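Side-chain contacts in biogenic amine-binding protein (PDB 4GE1), which binds biogenic amines such as tryptamine in the pocket of a lipocalin barrel, probably sequestering serotonin and norepinephrine when the insect takes a blood meal: residues A[134-139]-A[158-163]; A[111-116]-A[120-125]. All coordinates share one frame; numbering follows the deposited sequence.

Contact 1. Residues A[134-139]-A[158-163]; sequences YLYAVQ and GKVGLK. With TSS (2-(1H-indol-3-yl)ethanamine), chain E.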
loop_
_atom_site.group_PDB
_atom_site.type_symbol
_atom_site.label_atom_id
_atom_site.label_comp_id
_atom_site.label_asym_id
_atom_site.label_seq_id
_atom_site.Cartn_x
_atom_site.Cartn_y
_atom_site.Cartn_z
ATOM N N TYR A 134 -1.599 10.891 -5.967
ATOM C CA TYR A 134 -0.552 9.903 -6.130
ATOM C C TYR A 134 0.108 9.673 -4.792
ATOM O O TYR A 134 0.152 10.567 -3.937
ATOM C CB TYR A 134 0.476 10.316 -7.188
ATOM C CG TYR A 134 1.337 11.501 -6.806
ATOM C CD1 TYR A 134 1.042 12.774 -7.277
ATOM C CD2 TYR A 134 2.452 11.347 -5.988
ATOM C CE1 TYR A 134 1.825 13.865 -6.938
ATOM C CE2 TYR A 134 3.248 12.444 -5.644
ATOM C CZ TYR A 134 2.926 13.694 -6.125
ATOM O OH TYR A 134 3.711 14.786 -5.802
ATOM N N LEU A 135 0.625 8.467 -4.615
ATOM C CA LEU A 135 1.235 8.104 -3.359
ATOM C C LEU A 135 2.607 7.493 -3.578
ATOM O O LEU A 135 2.774 6.575 -4.390
ATOM C CB LEU A 135 0.336 7.109 -2.622
ATOM C CG LEU A 135 0.832 6.594 -1.274
ATOM C CD1 LEU A 135 0.643 7.663 -0.224
ATOM C CD2 LEU A 135 0.075 5.327 -0.888
ATOM N N TYR A 136 3.589 8.026 -2.861
ATOM C CA TYR A 136 4.873 7.358 -2.701
ATOM C C TYR A 136 4.969 6.868 -1.259
ATOM O O TYR A 136 4.849 7.659 -0.319
ATOM C CB TYR A 136 6.026 8.319 -2.993
ATOM C CG TYR A 136 6.242 8.619 -4.455
ATOM C CD1 TYR A 136 6.969 7.752 -5.260
ATOM C CD2 TYR A 136 5.735 9.778 -5.029
ATOM C CE1 TYR A 136 7.180 8.026 -6.595
ATOM C CE2 TYR A 136 5.942 10.065 -6.363
ATOM C CZ TYR A 136 6.667 9.187 -7.140
ATOM O OH TYR A 136 6.869 9.468 -8.467
ATOM N N ALA A 137 5.180 5.570 -1.074
ATOM C CA ALA A 137 5.138 5.002 0.273
ATOM C C ALA A 137 6.323 4.103 0.610
ATOM O O ALA A 137 6.728 3.260 -0.192
ATOM C CB ALA A 137 3.820 4.237 0.492
ATOM N N VAL A 138 6.864 4.296 1.811
ATOM C CA VAL A 138 7.790 3.342 2.405
ATOM C C VAL A 138 7.021 2.377 3.315
ATOM O O VAL A 138 6.188 2.791 4.133
ATOM C CB VAL A 138 8.917 4.043 3.177
ATOM C CG1 VAL A 138 9.747 3.027 3.946
ATOM C CG2 VAL A 138 9.796 4.834 2.210
ATOM N N GLN A 139 7.293 1.089 3.149
ATOM C CA GLN A 139 6.543 0.040 3.836
ATOM C C GLN A 139 7.487 -0.941 4.534
ATOM O O GLN A 139 8.567 -1.252 4.032
ATOM C CB GLN A 139 5.608 -0.671 2.847
ATOM C CG GLN A 139 4.735 0.317 2.056
ATOM C CD GLN A 139 3.813 -0.351 1.049
ATOM O OE1 GLN A 139 2.692 0.102 0.826
ATOM N NE2 GLN A 139 4.285 -1.421 0.426
ATOM N N GLY A 158 15.675 7.632 -3.873
ATOM C CA GLY A 158 16.542 8.426 -4.725
ATOM C C GLY A 158 16.128 8.334 -6.182
ATOM O O GLY A 158 16.032 9.344 -6.878
ATOM N N LYS A 159 15.876 7.113 -6.641
ATOM C CA LYS A 159 15.475 6.887 -8.022
ATOM C C LYS A 159 14.340 7.812 -8.447
ATOM O O LYS A 159 14.275 8.228 -9.603
ATOM C CB LYS A 159 15.032 5.439 -8.222
ATOM C CG LYS A 159 16.155 4.423 -8.304
ATOM C CD LYS A 159 15.569 3.021 -8.405
ATOM C CE LYS A 159 14.381 2.994 -9.365
ATOM N NZ LYS A 159 13.702 1.667 -9.414
ATOM N N VAL A 160 13.449 8.134 -7.513
ATOM C CA VAL A 160 12.234 8.868 -7.860
ATOM C C VAL A 160 12.236 10.301 -7.344
ATOM O O VAL A 160 11.180 10.911 -7.167
ATOM C CB VAL A 160 10.958 8.120 -7.406
ATOM C CG1 VAL A 160 10.884 6.763 -8.090
ATOM C CG2 VAL A 160 10.920 7.970 -5.882
ATOM N N GLY A 161 13.434 10.831 -7.115
ATOM C CA GLY A 161 13.613 12.227 -6.759
ATOM C C GLY A 161 13.160 12.570 -5.356
ATOM O O GLY A 161 12.768 13.706 -5.086
ATOM N N LEU A 162 13.218 11.594 -4.454
ATOM C CA LEU A 162 12.742 11.815 -3.094
ATOM C C LEU A 162 13.779 11.496 -2.024
ATOM O O LEU A 162 14.735 10.760 -2.258
ATOM C CB LEU A 162 11.455 11.026 -2.836
ATOM C CG LEU A 162 10.222 11.494 -3.609
ATOM C CD1 LEU A 162 8.979 10.708 -3.200
ATOM C CD2 LEU A 162 10.006 12.980 -3.403
ATOM N N LYS A 163 13.578 12.079 -0.848
ATOM C CA LYS A 163 14.397 11.777 0.315
ATOM C C LYS A 163 13.480 11.470 1.488
ATOM O O LYS A 163 12.419 12.082 1.629
ATOM C CB LYS A 163 15.314 12.954 0.646
ATOM C CG LYS A 163 16.388 13.199 -0.410
ATOM C CD LYS A 163 17.286 14.376 -0.064
ATOM C CE LYS A 163 16.646 15.708 -0.428
ATOM N NZ LYS A 163 17.661 16.812 -0.431
HETATM N N1 TSS E . -4.681 1.317 0.206
HETATM C CA TSS E . -4.587 2.249 -0.891
HETATM C CB TSS E . -3.237 2.828 -1.178
HETATM C CG TSS E . -2.046 1.938 -1.015
HETATM C CD1 TSS E . -1.073 2.032 -0.030
HETATM N NE1 TSS E . -0.153 1.064 -0.223
HETATM C CE2 TSS E . -0.506 0.309 -1.323
HETATM C CD2 TSS E . -1.667 0.830 -1.834
HETATM C CZ2 TSS E . 0.107 -0.819 -1.934
HETATM C CH2 TSS E . -0.465 -1.393 -3.066
HETATM C CZ3 TSS E . -1.647 -0.862 -3.586
HETATM C CE3 TSS E . -2.253 0.244 -2.980
#
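Y136 faces L162 with their CA atoms 9.1 Å apart, so strand 134-139 and the chain leaving the helix at 158-159 meet through side chains alone, with no hydrogen bond between them. The evidence for packing lies at the Y136 ring. Y136 CG stands anti to its carbonyl carbon (chi1 -75°), which carries the ring out to the helix end. L162 sends CD1 over one face, 4.0 Å from the ring centroid and 27° off the normal, a CH-pi contact displaced toward the root of the ring, since CD1 comes nearest to Y136 CG (3.7 Å). The two side chains cross at about a right angle. V160 approaches obliquely, V160 CG2 lying 3.8 Å from Y136 CE1. The turn that presents both residues is a Schellman motif: G161, with positive phi, is its C-prime residue; G161 N bonds to G158 O at 3.0 Å and L162 N reaches back to L157 O.

Across the same strand, L135 and Q139 serve the tryptamine pocket. L135 CD2 touches TSS CD1 at 3.6 Å, while the indole NE1 donates to Q139 OE1 over 3.2 Å with an N-H...O angle of 155°. Q139 NE2 is hydrogen-bonded to S121 OG and Y112 OH, which should fix the amide's rotation and keep OE1 turned to the ligand. The chemistry is thus divided: apolar packing outside the lipocalin barrel, directional amide recognition inside.

Contact 2. Residues A[111-116]-A[120-125]; sequences SYIDTD and YSVVHV. With TSS (2-(1H-indol-3-yl)ethanamine), chain E.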
loop_
_atom_site.group_PDB
_atom_site.type_symbol
_atom_site.label_atom_id
_atom_site.label_comp_id
_atom_site.label_asym_id
_atom_site.label_seq_id
_atom_site.Cartn_x
_atom_site.Cartn_y
_atom_site.Cartn_z
ATOM N N SER A 111 3.324 0.364 -8.642
ATOM C CA SER A 111 4.689 0.144 -9.117
ATOM C C SER A 111 5.663 0.003 -7.962
ATOM O O SER A 111 5.972 0.983 -7.283
ATOM C CB SER A 111 5.146 1.303 -10.018
ATOM O OG SER A 111 4.117 1.706 -10.900
ATOM N N TYR A 112 6.151 -1.210 -7.736
ATOM C CA TYR A 112 7.162 -1.418 -6.708
ATOM C C TYR A 112 8.553 -1.035 -7.203
ATOM O O TYR A 112 9.118 -1.659 -8.105
ATOM C CB TYR A 112 7.103 -2.834 -6.110
ATOM C CG TYR A 112 6.045 -2.932 -5.035
ATOM C CD1 TYR A 112 4.773 -3.400 -5.328
ATOM C CD2 TYR A 112 6.300 -2.497 -3.739
ATOM C CE1 TYR A 112 3.788 -3.468 -4.351
ATOM C CE2 TYR A 112 5.319 -2.556 -2.750
ATOM C CZ TYR A 112 4.066 -3.046 -3.064
ATOM O OH TYR A 112 3.079 -3.102 -2.104
ATOM N N ILE A 113 9.070 0.029 -6.603
ATOM C CA ILE A 113 10.377 0.572 -6.912
ATOM C C ILE A 113 11.492 -0.340 -6.406
ATOM O O ILE A 113 12.517 -0.511 -7.078
ATOM C CB ILE A 113 10.512 1.967 -6.283
ATOM C CG1 ILE A 113 9.502 2.920 -6.918
ATOM C CG2 ILE A 113 11.927 2.489 -6.421
ATOM C CD1 ILE A 113 9.406 4.261 -6.226
ATOM N N ASP A 114 11.278 -0.929 -5.228
ATOM C CA ASP A 114 12.252 -1.826 -4.608
ATOM C C ASP A 114 11.649 -2.580 -3.414
ATOM O O ASP A 114 10.672 -2.128 -2.810
ATOM C CB ASP A 114 13.487 -1.043 -4.157
ATOM C CG ASP A 114 14.641 -1.945 -3.749
ATOM O OD1 ASP A 114 14.737 -3.075 -4.276
ATOM O OD2 ASP A 114 15.461 -1.521 -2.908
ATOM N N THR A 115 12.242 -3.724 -3.079
ATOM C CA THR A 115 11.841 -4.496 -1.903
ATOM C C THR A 115 12.815 -5.638 -1.647
ATOM O O THR A 115 13.398 -6.188 -2.582
ATOM C CB THR A 115 10.439 -5.100 -2.064
ATOM O OG1 THR A 115 10.065 -5.770 -0.852
ATOM C CG2 THR A 115 10.420 -6.099 -3.216
ATOM N N ASP A 116 12.994 -5.994 -0.380
ATOM C CA ASP A 116 13.796 -7.162 -0.038
ATOM C C ASP A 116 12.878 -8.265 0.479
ATOM O O ASP A 116 13.339 -9.281 1.004
ATOM C CB ASP A 116 14.874 -6.812 0.990
ATOM C CG ASP A 116 14.302 -6.498 2.359
ATOM O OD1 ASP A 116 13.064 -6.347 2.477
ATOM O OD2 ASP A 116 15.096 -6.392 3.318
ATOM N N TYR A 120 11.366 -4.509 3.884
ATOM C CA TYR A 120 10.890 -3.236 3.355
ATOM C C TYR A 120 10.445 -3.328 1.901
ATOM O O TYR A 120 10.882 -4.201 1.154
ATOM C CB TYR A 120 11.997 -2.187 3.455
ATOM C CG TYR A 120 13.041 -2.315 2.357
ATOM C CD1 TYR A 120 12.929 -1.593 1.166
ATOM C CD2 TYR A 120 14.127 -3.168 2.503
ATOM C CE1 TYR A 120 13.881 -1.718 0.155
ATOM C CE2 TYR A 120 15.083 -3.299 1.501
ATOM C CZ TYR A 120 14.955 -2.573 0.329
ATOM O OH TYR A 120 15.903 -2.704 -0.661
ATOM N N SER A 121 9.581 -2.405 1.507
ATOM C CA SER A 121 9.263 -2.199 0.103
ATOM C C SER A 121 8.980 -0.723 -0.123
ATOM O O SER A 121 8.535 -0.025 0.781
ATOM C CB SER A 121 8.065 -3.044 -0.323
ATOM O OG SER A 121 6.905 -2.706 0.413
ATOM N N VAL A 122 9.248 -0.248 -1.329
ATOM C CA VAL A 122 8.984 1.140 -1.671
ATOM C C VAL A 122 8.069 1.167 -2.889
ATOM O O VAL A 122 8.324 0.493 -3.886
ATOM C CB VAL A 122 10.288 1.891 -1.934
ATOM C CG1 VAL A 122 10.005 3.335 -2.308
ATOM C CG2 VAL A 122 11.187 1.802 -0.700
ATOM N N VAL A 123 6.979 1.918 -2.800
ATOM C CA VAL A 123 5.936 1.797 -3.804
ATOM C C VAL A 123 5.452 3.154 -4.311
ATOM O O VAL A 123 5.516 4.157 -3.604
ATOM C CB VAL A 123 4.738 0.948 -3.273
ATOM C CG1 VAL A 123 3.920 1.720 -2.216
ATOM C CG2 VAL A 123 3.854 0.474 -4.417
ATOM N N HIS A 124 5.001 3.173 -5.559
ATOM C CA HIS A 124 4.279 4.308 -6.105
ATOM C C HIS A 124 2.893 3.828 -6.520
ATOM O O HIS A 124 2.765 2.875 -7.298
ATOM C CB HIS A 124 5.028 4.900 -7.305
ATOM C CG HIS A 124 4.231 5.911 -8.073
ATOM N ND1 HIS A 124 3.510 5.589 -9.199
ATOM C CD2 HIS A 124 4.046 7.239 -7.869
ATOM C CE1 HIS A 124 2.912 6.676 -9.663
ATOM N NE2 HIS A 124 3.220 7.687 -8.874
ATOM N N VAL A 125 1.861 4.464 -5.970
ATOM C CA VAL A 125 0.481 4.120 -6.289
ATOM C C VAL A 125 -0.239 5.319 -6.871
ATOM O O VAL A 125 -0.126 6.428 -6.352
ATOM C CB VAL A 125 -0.290 3.655 -5.058
ATOM C CG1 VAL A 125 -1.667 3.139 -5.469
ATOM C CG2 VAL A 125 0.493 2.587 -4.315
HETATM N N1 TSS E . -4.681 1.317 0.206
HETATM C CA TSS E . -4.587 2.249 -0.891
HETATM C CB TSS E . -3.237 2.828 -1.178
HETATM C CG TSS E . -2.046 1.938 -1.015
HETATM C CD1 TSS E . -1.073 2.032 -0.030
HETATM N NE1 TSS E . -0.153 1.064 -0.223
HETATM C CE2 TSS E . -0.506 0.309 -1.323
HETATM C CD2 TSS E . -1.667 0.830 -1.834
HETATM C CZ2 TSS E . 0.107 -0.819 -1.934
HETATM C CH2 TSS E . -0.465 -1.393 -3.066
HETATM C CZ3 TSS E . -1.647 -0.862 -3.586
HETATM C CE3 TSS E . -2.253 0.244 -2.980
HETATM O O HOH W 1 2.222 3.341 -10.311
#
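Y120 O is gripped by two donors from segment 111-116, T115 OG1 at 2.7 Å and the backbone N of D116 at 3.2 Å. They lie at the end of an antiparallel beta hairpin of the lipocalin barrel, its strands 111-115 and 120-125 running at 158° to one another. A classic beta bulge shifts the register: I113 and D114 both face V122, I113 N donating to V122 O while V122 N donates to D114 O. Beyond it, S111 and H124 form a hydrogen-bonded pair with bonds in both directions.

Near the turn, D116 OD1 accepts from Y120 N on its syn side (2.9 Å) and also from K119 N, so one carboxylate oxygen ties down two backbone amides. Y120 CG stands between its own backbone N and carbonyl carbon, chi1 79°, which lays the ring across the neighbouring strand, with D116 N over one face toward the rim. The phenol then donates to D114 OD2 at 2.6 Å, meeting that oxygen from above the carboxylate plane; the short bond should stabilise the charged carboxylate.

On the face carrying Y112, V123 CG2 sits over the centre of the Y112 ring, 3.7 Å from its centroid and 8° off the normal, a nearly axial CH-pi contact. S121 OG lies at the edge of this ring, with Q139 NE2 as its hydrogen-bonding partner. Y112 OH and V125 both line the tryptamine site, V125 CG2 approaching TSS CD2 at 3.7 Å. On the face carrying S111 and H124, a single water joins their side chains, 2.6 Å from S111 OG and 2.8 Å from H124 ND1.

How the contacts relate
Contacts 1 and 2 have centres 9 Å apart and meet in the barrel wall, where strands 120-127 and 130-140 are consecutive and adjacent, with probable hydrogen bonds from L135 N to V125 O (2.8 Å) and from Q139 N to S121 O (2.9 Å). Outside the barrel, the Y136 and H124 rings meet with planes at about 50°, Y136 CZ lying 3.3 Å from H124 CD2, and V160 also touches I113 at the bulge. Inside, both contacts reach tryptamine: L135 and Q139 come from contact 1, Y112 and V125 from contact 2. D73 OD2 supplies a further hydrogen bond to the ligand, from beyond both contacts.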